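Local coordinates for uncharacterized protein VP1736 (Vibrio parahaemolyticus, PDB 3LXQ) that is of unknown function but carries a sulfatase-family domain of the alkaline phosphatase clan, an alpha/beta fold built round a mixed beta sheet, at residues 219-224 against 282-287; 226-231 against 292-297; 123-128 against 408-413. All coordinates share one frame; numbering follows the deposited sequence.

Contacts 1 and 2 are neighbours, with centres 12 Å apart, and both use helix 220-234. Its first turn lies on helix 271-289 in contact 1, and its later turns meet the loop that leads from that helix to strand 298-304 in contact 2. Along the chain their segments alternate, and Phe285 joins them by packing on Ala227 and Phe231. Contact 3 stands apart, about 28 Å and 33 Å from the other two, centre to centre. Its segments, 123-128 and 408-413, bracket contacts 1 and 2 in sequence and bring the mixed sheet together with the antiparallel five-stranded sheet. Contacts 1 and 2 thus tie two helices and a loop; contact 3 is a separate junction between two sheets.

Contact 1 (219-224 against 282-287); sequences SDEDLY and LGTFFD
Tyr224 and Phe285 bring together two helices of the alpha/beta sulfatase-type fold, helix 220-234 and helix 271-289. The short axes of 220-224 and 282-287 run nearly parallel, at -21°, and approach to 8.8 Å, a separation that side chains fill without any hydrogen bond across the two segments.

Apolar packing carries most of the contact. The Tyr224 ring leans against the second helix on two residues: its CG lies 3.7 Å from Phe285 CB, and the ring also rests obliquely on the backbone of Leu282, CE2 being 3.4 Å from its N. Further out, Leu282 CD1 reaches Tyr224 CZ at 3.8 Å. The two aromatic rings meet obliquely, planes 46° apart. With Phe285 CG anti to its backbone nitrogen, chi1 176° sends the ring toward Phe300 and Leu91 of the sheet, while CB, directed toward 219-224, packs on the tyrosine.

Polar ends look elsewhere. Tyr224 OH is hydrogen-bonded by Gln93, and Glu221 OE1 pairs with Tyr280 one turn before Thr284. The extended Glu221 chain crosses Thr284 at about a right angle; its OE2 is 3.9 Å from Thr284 CG2, with no hydrogen bond, and Thr284 OG1 bonds to the Ala281 carbonyl in its own helix.

Ser219 holds the N-cap position of helix 220-234; its OG donates to Asp222 OD2 at 2.8 Å, from above the carboxylate plane, and also bonds to Tyr277 OH of helix 271-289. Within the contact itself, the Tyr224 carbonyl oxygen sits in the plane of the Phe285 ring, at its edge, 3.4 Å from CD1.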
loop_
_atom_site.group_PDB
_atom_site.type_symbol
_atom_site.label_atom_id
_atom_site.label_comp_id
_atom_site.label_asym_id
_atom_site.label_seq_id
_atom_site.Cartn_x
_atom_site.Cartn_y
_atom_site.Cartn_z
ATOM N N SER A 219 -17.022 1.152 14.082
ATOM C CA SER A 219 -16.430 -0.170 13.843
ATOM C C SER A 219 -16.244 -0.418 12.341
ATOM O O SER A 219 -16.797 0.317 11.515
ATOM C CB SER A 219 -17.283 -1.274 14.471
ATOM O OG SER A 219 -18.520 -1.433 13.776
ATOM N N ASP A 220 -15.443 -1.426 11.995
ATOM C CA ASP A 220 -15.164 -1.719 10.596
ATOM C C ASP A 220 -16.397 -2.248 9.850
ATOM O O ASP A 220 -16.541 -1.977 8.668
ATOM C CB ASP A 220 -13.957 -2.651 10.458
ATOM C CG ASP A 220 -12.650 -1.998 10.917
ATOM O OD1 ASP A 220 -12.564 -0.740 10.935
ATOM O OD2 ASP A 220 -11.706 -2.751 11.271
ATOM N N GLU A 221 -17.303 -2.954 10.530
ATOM C CA GLU A 221 -18.575 -3.350 9.875
ATOM C C GLU A 221 -19.396 -2.125 9.445
ATOM O O GLU A 221 -19.906 -2.098 8.335
ATOM C CB GLU A 221 -19.419 -4.338 10.707
ATOM C CG GLU A 221 -20.758 -4.720 10.035
ATOM C CD GLU A 221 -21.468 -5.935 10.647
ATOM O OE1 GLU A 221 -21.197 -6.294 11.811
ATOM O OE2 GLU A 221 -22.318 -6.531 9.960
ATOM N N ASP A 222 -19.486 -1.104 10.305
ATOM C CA ASP A 222 -20.168 0.149 9.940
ATOM C C ASP A 222 -19.460 0.858 8.791
ATOM O O ASP A 222 -20.104 1.385 7.880
ATOM C CB ASP A 222 -20.332 1.088 11.145
ATOM C CG ASP A 222 -21.185 0.477 12.251
ATOM O OD1 ASP A 222 -22.350 0.081 11.989
ATOM O OD2 ASP A 222 -20.670 0.383 13.384
ATOM N N LEU A 223 -18.127 0.860 8.834
ATOM C CA LEU A 223 -17.316 1.386 7.733
ATOM C C LEU A 223 -17.670 0.699 6.415
ATOM O O LEU A 223 -17.879 1.355 5.395
ATOM C CB LEU A 223 -15.828 1.167 8.009
ATOM C CG LEU A 223 -14.829 1.576 6.920
ATOM C CD1 LEU A 223 -14.693 3.090 6.814
ATOM C CD2 LEU A 223 -13.481 0.941 7.211
ATOM N N TYR A 224 -17.738 -0.625 6.480
ATOM C CA TYR A 224 -17.971 -1.462 5.321
ATOM C C TYR A 224 -19.420 -1.426 4.826
ATOM O O TYR A 224 -19.661 -1.621 3.634
ATOM C CB TYR A 224 -17.535 -2.900 5.618
ATOM C CG TYR A 224 -16.031 -3.159 5.619
ATOM C CD1 TYR A 224 -15.188 -2.611 4.640
ATOM C CD2 TYR A 224 -15.461 -4.002 6.570
ATOM C CE1 TYR A 224 -13.809 -2.886 4.634
ATOM C CE2 TYR A 224 -14.094 -4.282 6.573
ATOM C CZ TYR A 224 -13.278 -3.728 5.612
ATOM O OH TYR A 224 -11.940 -4.033 5.650
ATOM N N LEU A 282 -14.752 -7.556 7.177
ATOM C CA LEU A 282 -14.416 -7.588 5.749
ATOM C C LEU A 282 -15.296 -8.585 5.003
ATOM O O LEU A 282 -15.774 -8.290 3.901
ATOM C CB LEU A 282 -12.931 -7.917 5.529
ATOM C CG LEU A 282 -12.403 -8.018 4.092
ATOM C CD1 LEU A 282 -12.576 -6.712 3.324
ATOM C CD2 LEU A 282 -10.948 -8.454 4.081
ATOM N N GLY A 283 -15.504 -9.749 5.628
ATOM C CA GLY A 283 -16.353 -10.822 5.089
ATOM C C GLY A 283 -17.770 -10.345 4.838
ATOM O O GLY A 283 -18.366 -10.675 3.806
ATOM N N THR A 284 -18.300 -9.558 5.775
ATOM C CA THR A 284 -19.618 -8.928 5.620
ATOM C C THR A 284 -19.652 -7.923 4.470
ATOM O O THR A 284 -20.684 -7.773 3.825
ATOM C CB THR A 284 -20.147 -8.244 6.926
ATOM O OG1 THR A 284 -19.313 -7.134 7.274
ATOM C CG2 THR A 284 -20.211 -9.229 8.087
ATOM N N PHE A 285 -18.536 -7.245 4.205
ATOM C CA PHE A 285 -18.444 -6.377 3.026
ATOM C C PHE A 285 -18.521 -7.182 1.736
ATOM O O PHE A 285 -19.286 -6.826 0.836
ATOM C CB PHE A 285 -17.166 -5.538 2.999
ATOM C CG PHE A 285 -17.019 -4.720 1.741
ATOM C CD1 PHE A 285 -17.653 -3.490 1.622
ATOM C CD2 PHE A 285 -16.294 -5.204 0.657
ATOM C CE1 PHE A 285 -17.537 -2.739 0.457
ATOM C CE2 PHE A 285 -16.185 -4.465 -0.522
ATOM C CZ PHE A 285 -16.799 -3.234 -0.623
ATOM N N PHE A 286 -17.726 -8.248 1.641
ATOM C CA PHE A 286 -17.678 -9.056 0.410
ATOM C C PHE A 286 -18.942 -9.884 0.150
ATOM O O PHE A 286 -19.274 -10.158 -1.014
ATOM C CB PHE A 286 -16.413 -9.925 0.336
ATOM C CG PHE A 286 -15.216 -9.199 -0.231
ATOM C CD1 PHE A 286 -15.135 -8.920 -1.595
ATOM C CD2 PHE A 286 -14.178 -8.771 0.600
ATOM C CE1 PHE A 286 -14.044 -8.237 -2.124
ATOM C CE2 PHE A 286 -13.072 -8.087 0.074
ATOM C CZ PHE A 286 -13.009 -7.814 -1.283
ATOM N N ASP A 287 -19.643 -10.271 1.219
ATOM C CA ASP A 287 -20.921 -10.977 1.082
ATOM C C ASP A 287 -21.938 -10.076 0.395
ATOM O O ASP A 287 -22.773 -10.530 -0.397
ATOM C CB ASP A 287 -21.467 -11.407 2.449
ATOM C CG ASP A 287 -20.642 -12.513 3.097
ATOM O OD1 ASP A 287 -19.982 -13.302 2.375
ATOM O OD2 ASP A 287 -20.657 -12.578 4.347
#

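Contact 2 (226-231 against 292-297)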
loop_
_atom_site.group_PDB
_atom_site.type_symbol
_atom_site.label_atom_id
_atom_site.label_comp_id
_atom_site.label_asym_id
_atom_site.label_seq_id
_atom_site.Cartn_x
_atom_site.Cartn_y
_atom_site.Cartn_z
ATOM N N LYS A 226 -21.096 1.362 5.039
ATOM C CA LYS A 226 -21.040 2.696 4.450
ATOM C C LYS A 226 -20.416 2.651 3.072
ATOM O O LYS A 226 -20.823 3.388 2.173
ATOM C CB LYS A 226 -20.214 3.642 5.332
ATOM C CG LYS A 226 -20.303 5.117 4.932
ATOM C CD LYS A 226 -21.773 5.562 4.950
ATOM C CE LYS A 226 -21.948 7.069 5.065
ATOM N NZ LYS A 226 -23.391 7.436 4.832
ATOM N N ALA A 227 -19.402 1.801 2.930
ATOM C CA ALA A 227 -18.708 1.636 1.669
ATOM C C ALA A 227 -19.707 1.103 0.651
ATOM O O ALA A 227 -20.021 1.784 -0.335
ATOM C CB ALA A 227 -17.531 0.698 1.839
ATOM N N ASP A 228 -20.233 -0.090 0.933
ATOM C CA ASP A 228 -21.294 -0.739 0.139
ATOM C C ASP A 228 -22.447 0.203 -0.246
ATOM O O ASP A 228 -23.015 0.082 -1.340
ATOM C CB ASP A 228 -21.825 -1.970 0.892
ATOM C CG ASP A 228 -23.053 -2.592 0.227
ATOM O OD1 ASP A 228 -24.166 -2.318 0.715
ATOM O OD2 ASP A 228 -22.907 -3.341 -0.768
ATOM N N GLU A 229 -22.791 1.115 0.665
ATOM C CA GLU A 229 -23.804 2.163 0.438
ATOM C C GLU A 229 -23.336 3.180 -0.605
ATOM O O GLU A 229 -24.094 3.563 -1.498
ATOM C CB GLU A 229 -24.099 2.924 1.743
ATOM C CG GLU A 229 -25.474 2.734 2.357
ATOM C CD GLU A 229 -25.839 3.849 3.337
ATOM O OE1 GLU A 229 -24.940 4.383 4.031
ATOM O OE2 GLU A 229 -27.034 4.203 3.404
ATOM N N GLU A 230 -22.089 3.617 -0.467
ATOM C CA GLU A 230 -21.500 4.644 -1.319
ATOM C C GLU A 230 -21.236 4.122 -2.720
ATOM O O GLU A 230 -21.271 4.880 -3.684
ATOM C CB GLU A 230 -20.168 5.119 -0.712
ATOM C CG GLU A 230 -20.323 6.205 0.340
ATOM C CD GLU A 230 -20.802 7.521 -0.263
ATOM O OE1 GLU A 230 -22.017 7.807 -0.185
ATOM O OE2 GLU A 230 -19.977 8.259 -0.843
ATOM N N PHE A 231 -20.932 2.829 -2.809
ATOM C CA PHE A 231 -20.551 2.212 -4.070
ATOM C C PHE A 231 -21.805 1.921 -4.869
ATOM O O PHE A 231 -21.847 2.194 -6.062
ATOM C CB PHE A 231 -19.756 0.923 -3.847
ATOM C CG PHE A 231 -18.452 1.114 -3.097
ATOM C CD1 PHE A 231 -17.768 2.324 -3.140
ATOM C CD2 PHE A 231 -17.905 0.063 -2.367
ATOM C CE1 PHE A 231 -16.578 2.492 -2.458
ATOM C CE2 PHE A 231 -16.693 0.225 -1.683
ATOM C CZ PHE A 231 -16.037 1.449 -1.730
ATOM N N SER A 292 -23.886 -7.293 -5.362
ATOM C CA SER A 292 -24.060 -5.848 -5.547
ATOM C C SER A 292 -24.177 -5.441 -7.015
ATOM O O SER A 292 -23.941 -6.256 -7.912
ATOM C CB SER A 292 -22.883 -5.098 -4.913
ATOM O OG SER A 292 -21.695 -5.298 -5.672
ATOM N N SER A 293 -24.514 -4.173 -7.253
ATOM C CA SER A 293 -24.668 -3.659 -8.612
ATOM C C SER A 293 -23.362 -3.111 -9.183
ATOM O O SER A 293 -23.288 -2.769 -10.366
ATOM C CB SER A 293 -25.776 -2.593 -8.678
ATOM O OG SER A 293 -25.252 -1.272 -8.607
ATOM N N TYR A 294 -22.336 -3.023 -8.338
ATOM C CA TYR A 294 -21.035 -2.535 -8.775
ATOM C C TYR A 294 -20.026 -3.664 -9.063
ATOM O O TYR A 294 -18.974 -3.416 -9.655
ATOM C CB TYR A 294 -20.478 -1.513 -7.762
ATOM C CG TYR A 294 -20.471 -1.976 -6.317
ATOM C CD1 TYR A 294 -19.425 -2.749 -5.818
ATOM C CD2 TYR A 294 -21.501 -1.628 -5.448
ATOM C CE1 TYR A 294 -19.406 -3.178 -4.493
ATOM C CE2 TYR A 294 -21.492 -2.049 -4.117
ATOM C CZ TYR A 294 -20.441 -2.824 -3.652
ATOM O OH TYR A 294 -20.424 -3.247 -2.344
ATOM N N TRP A 295 -20.365 -4.895 -8.664
ATOM C CA TRP A 295 -19.427 -6.030 -8.693
ATOM C C TRP A 295 -18.808 -6.323 -10.058
ATOM O O TRP A 295 -17.593 -6.555 -10.156
ATOM C CB TRP A 295 -20.072 -7.307 -8.150
ATOM C CG TRP A 295 -19.092 -8.451 -8.084
ATOM C CD1 TRP A 295 -19.008 -9.512 -8.942
ATOM C CD2 TRP A 295 -18.033 -8.621 -7.133
ATOM N NE1 TRP A 295 -17.978 -10.342 -8.571
ATOM C CE2 TRP A 295 -17.362 -9.820 -7.465
ATOM C CE3 TRP A 295 -17.598 -7.885 -6.017
ATOM C CZ2 TRP A 295 -16.273 -10.302 -6.725
ATOM C CZ3 TRP A 295 -16.515 -8.362 -5.283
ATOM C CH2 TRP A 295 -15.862 -9.557 -5.642
ATOM N N ASP A 296 -19.646 -6.316 -11.091
ATOM C CA ASP A 296 -19.207 -6.538 -12.472
ATOM C C ASP A 296 -18.119 -5.560 -12.891
ATOM O O ASP A 296 -17.218 -5.901 -13.658
ATOM C CB ASP A 296 -20.395 -6.381 -13.433
ATOM C CG ASP A 296 -21.251 -7.628 -13.524
ATOM O OD1 ASP A 296 -20.976 -8.614 -12.804
ATOM O OD2 ASP A 296 -22.209 -7.620 -14.333
ATOM N N ASP A 297 -18.203 -4.347 -12.354
ATOM C CA ASP A 297 -17.509 -3.204 -12.919
ATOM C C ASP A 297 -16.307 -2.732 -12.084
ATOM O O ASP A 297 -15.766 -1.652 -12.339
ATOM C CB ASP A 297 -18.528 -2.069 -13.086
ATOM C CG ASP A 297 -18.074 -0.993 -14.061
ATOM O OD1 ASP A 297 -18.777 0.042 -14.137
ATOM O OD2 ASP A 297 -17.045 -1.170 -14.752
#
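Tyr294 reaches from the loop after helix 271-289 to helix 220-234, where its ring lies against Phe231 and its hydroxyl meets Asp228. The tyrosine CG stands between its own backbone nitrogen and carbonyl carbon (chi1 51°), a torsion that folds the ring back over Ser292. Ser292 OG consequently sits over the centre of one ring face, 3.2 Å above the plane, and the opposite face receives Phe231 CB.

That second approach is a CH-pi contact: Phe231 CB is 3.6 Å from the ring centroid and 18° off the normal. The Phe231 ring continues past Tyr294 and turns an edge toward the tyrosine face. The pair is edge-to-face, with planes at 78° and centroids 5.5 Å apart. Phe231 CD2 makes the nearest ring-to-ring approach, to Tyr294 CZ at 4.1 Å.

Asp228 has CG anti to its backbone nitrogen, which carries the carboxylate across the end of the tyrosine. Tyr294 OH donates to Asp228 OD2 at 2.9 Å, entering on the anti side and close to the carboxylate plane. The other oxygen, OD1, forms a salt bridge with Lys288, so the two carboxylate oxygens hold different partners, both from the chain near the end of helix 271-289.

In the alpha/beta sulfatase-type fold, the loop bearing Tyr294 leads into strand 298-304 of the mixed sheet, so the contact joins a helix-to-strand connection to a neighbouring helix. Phe285 and Ala289 of helix 271-289 pack on Tyr294, while on the sheet side of helix 220-234 the Phe231 ring meets Phe241 and lies on strands 175-180 and 241-246.

Contact 3 (123-128 against 408-413); sequences FTQMYA and YDFESQ
Gln125 and Phe410 face each other across a wide backbone gap, their CA atoms 9.3 Å apart, where the mixed sheet of the sulfatase-type alpha/beta fold meets the antiparallel five-stranded sheet. Segment 123-128 follows strand 121-127 through an irregular stretch near Gln125. Segment 408-413 leaves strand 402-409 and takes helical phi/psi values at 410-412, without regular helix bonds, before strand 414-417. No backbone hydrogen bond joins them, so side chains and a water span the space.

The direct touch is made by the glutamine amide. Its chain bends at chi2 (-62°), which brings NE2 to the edge of the Phe410 ring, 3.5 Å from CD2 and near the ring plane. Amide and ring planes are 77° apart, and this is a van der Waals approach. One face of the Phe410 ring is occupied by Tyr408 CD2, centred 3.7 Å above it, although Tyr408 is poorly ordered and its atom positions are less certain. Arg391 makes a cation-pi contact with the same ring. Leu389 of strand 385-390 touches Tyr127, Tyr408 and Phe410.

A polar bridge lies alongside. Gln125 NE2 gives a weak, bent hydrogen bond to Tyr127 OH, 2.7 Å away with an angle of 126°. The bridging water lies 3.2 Å from Tyr408 OH, with the same reserve, and accepts from Gln413 NE2; on the other segment it is 2.6 Å from Tyr127 OH, in the plane of that tyrosine ring.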
loop_
_atom_site.group_PDB
_atom_site.type_symbol
_atom_site.label_atom_id
_atom_site.label_comp_id
_atom_site.label_asym_id
_atom_site.label_seq_id
_atom_site.Cartn_x
_atom_site.Cartn_y
_atom_site.Cartn_z
ATOM N N PHE A 123 -0.891 -12.180 -3.189
ATOM C CA PHE A 123 0.558 -11.920 -3.235
ATOM C C PHE A 123 1.176 -12.467 -1.966
ATOM O O PHE A 123 0.829 -12.022 -0.874
ATOM C CB PHE A 123 0.846 -10.417 -3.348
ATOM C CG PHE A 123 0.349 -9.780 -4.620
ATOM C CD1 PHE A 123 -0.982 -9.398 -4.750
ATOM C CD2 PHE A 123 1.214 -9.538 -5.671
ATOM C CE1 PHE A 123 -1.436 -8.784 -5.926
ATOM C CE2 PHE A 123 0.770 -8.933 -6.855
ATOM C CZ PHE A 123 -0.550 -8.555 -6.979
ATOM N N THR A 124 2.080 -13.431 -2.092
ATOM C CA THR A 124 2.609 -14.119 -0.908
ATOM C C THR A 124 3.929 -13.529 -0.467
ATOM O O THR A 124 4.448 -13.884 0.595
ATOM C CB THR A 124 2.787 -15.640 -1.123
ATOM O OG1 THR A 124 3.857 -15.874 -2.054
ATOM C CG2 THR A 124 1.497 -16.266 -1.635
ATOM N N GLN A 125 4.463 -12.622 -1.279
ATOM C CA GLN A 125 5.714 -11.938 -0.969
ATOM C C GLN A 125 5.601 -10.416 -1.112
ATOM O O GLN A 125 6.484 -9.788 -1.677
ATOM C CB GLN A 125 6.860 -12.461 -1.853
ATOM C CG GLN A 125 7.330 -13.855 -1.479
ATOM C CD GLN A 125 7.894 -13.932 -0.070
ATOM O OE1 GLN A 125 7.668 -14.906 0.649
ATOM N NE2 GLN A 125 8.647 -12.913 0.325
HETATM N N MSE A 126 4.518 -9.864 -0.570
HETATM C CA MSE A 126 4.234 -8.439 -0.543
HETATM C C MSE A 126 4.809 -7.767 0.703
HETATM O O MSE A 126 4.628 -8.251 1.819
HETATM C CB MSE A 126 2.719 -8.213 -0.571
HETATM C CG MSE A 126 2.307 -6.748 -0.606
HETATM SE SE MSE A 126 2.906 -5.778 -2.190
HETATM C CE MSE A 126 2.199 -6.982 -3.552
ATOM N N TYR A 127 5.494 -6.645 0.498
ATOM C CA TYR A 127 6.078 -5.888 1.611
ATOM C C TYR A 127 5.678 -4.430 1.622
ATOM O O TYR A 127 5.662 -3.762 0.580
ATOM C CB TYR A 127 7.599 -6.033 1.628
ATOM C CG TYR A 127 8.015 -7.456 1.874
ATOM C CD1 TYR A 127 8.075 -8.372 0.822
ATOM C CD2 TYR A 127 8.310 -7.903 3.158
ATOM C CE1 TYR A 127 8.422 -9.692 1.034
ATOM C CE2 TYR A 127 8.673 -9.227 3.380
ATOM C CZ TYR A 127 8.731 -10.116 2.311
ATOM O OH TYR A 127 9.064 -11.436 2.526
ATOM N N ALA A 128 5.334 -3.942 2.808
ATOM C CA ALA A 128 5.121 -2.520 3.010
ATOM C C ALA A 128 6.480 -1.834 2.915
ATOM O O ALA A 128 7.501 -2.447 3.219
ATOM C CB ALA A 128 4.462 -2.250 4.370
ATOM N N TYR A 408 18.840 -13.624 2.755
ATOM C CA TYR A 408 17.599 -13.794 3.492
ATOM C C TYR A 408 16.974 -15.166 3.261
ATOM O O TYR A 408 16.766 -15.587 2.125
ATOM C CB TYR A 408 16.620 -12.673 3.151
ATOM C CG TYR A 408 15.360 -12.662 3.980
ATOM C CD1 TYR A 408 15.364 -12.197 5.295
ATOM C CD2 TYR A 408 14.155 -13.100 3.441
ATOM C CE1 TYR A 408 14.202 -12.184 6.049
ATOM C CE2 TYR A 408 12.990 -13.088 4.184
ATOM C CZ TYR A 408 13.017 -12.631 5.484
ATOM O OH TYR A 408 11.849 -12.622 6.200
ATOM N N ASP A 409 16.702 -15.861 4.360
ATOM C CA ASP A 409 16.048 -17.158 4.320
ATOM C C ASP A 409 14.554 -16.914 4.412
ATOM O O ASP A 409 14.050 -16.501 5.451
ATOM C CB ASP A 409 16.532 -18.038 5.479
ATOM C CG ASP A 409 16.148 -19.497 5.314
ATOM O OD1 ASP A 409 15.317 -19.827 4.439
ATOM O OD2 ASP A 409 16.688 -20.325 6.077
ATOM N N PHE A 410 13.856 -17.168 3.313
ATOM C CA PHE A 410 12.440 -16.832 3.190
ATOM C C PHE A 410 11.508 -17.730 3.993
ATOM O O PHE A 410 10.482 -17.262 4.481
ATOM C CB PHE A 410 12.021 -16.807 1.723
ATOM C CG PHE A 410 12.524 -15.605 0.970
ATOM C CD1 PHE A 410 13.825 -15.572 0.467
ATOM C CD2 PHE A 410 11.698 -14.506 0.763
ATOM C CE1 PHE A 410 14.296 -14.460 -0.235
ATOM C CE2 PHE A 410 12.159 -13.385 0.060
ATOM C CZ PHE A 410 13.455 -13.362 -0.440
ATOM N N GLU A 411 11.863 -19.011 4.114
ATOM C CA GLU A 411 11.123 -19.969 4.952
ATOM C C GLU A 411 11.312 -19.667 6.441
ATOM O O GLU A 411 10.340 -19.488 7.176
ATOM C CB GLU A 411 11.553 -21.413 4.646
ATOM C CG GLU A 411 11.128 -21.924 3.270
ATOM C CD GLU A 411 11.684 -23.306 2.944
ATOM O OE1 GLU A 411 12.391 -23.428 1.917
ATOM O OE2 GLU A 411 11.420 -24.268 3.707
ATOM N N SER A 412 12.574 -19.613 6.866
ATOM C CA SER A 412 12.955 -19.267 8.234
ATOM C C SER A 412 12.571 -17.846 8.643
ATOM O O SER A 412 12.265 -17.600 9.810
ATOM C CB SER A 412 14.461 -19.399 8.380
ATOM O OG SER A 412 14.805 -19.765 9.705
ATOM N N GLN A 413 12.603 -16.923 7.669
ATOM C CA GLN A 413 12.482 -15.478 7.911
ATOM C C GLN A 413 13.648 -14.963 8.759
ATOM O O GLN A 413 13.480 -14.126 9.648
ATOM C CB GLN A 413 11.108 -15.122 8.495
ATOM C CG GLN A 413 9.960 -15.547 7.589
ATOM C CD GLN A 413 8.605 -15.116 8.103
ATOM O OE1 GLN A 413 8.111 -15.647 9.103
ATOM N NE2 GLN A 413 7.979 -14.164 7.407
HETATM O O HOH W 1 9.085 -12.964 4.688
#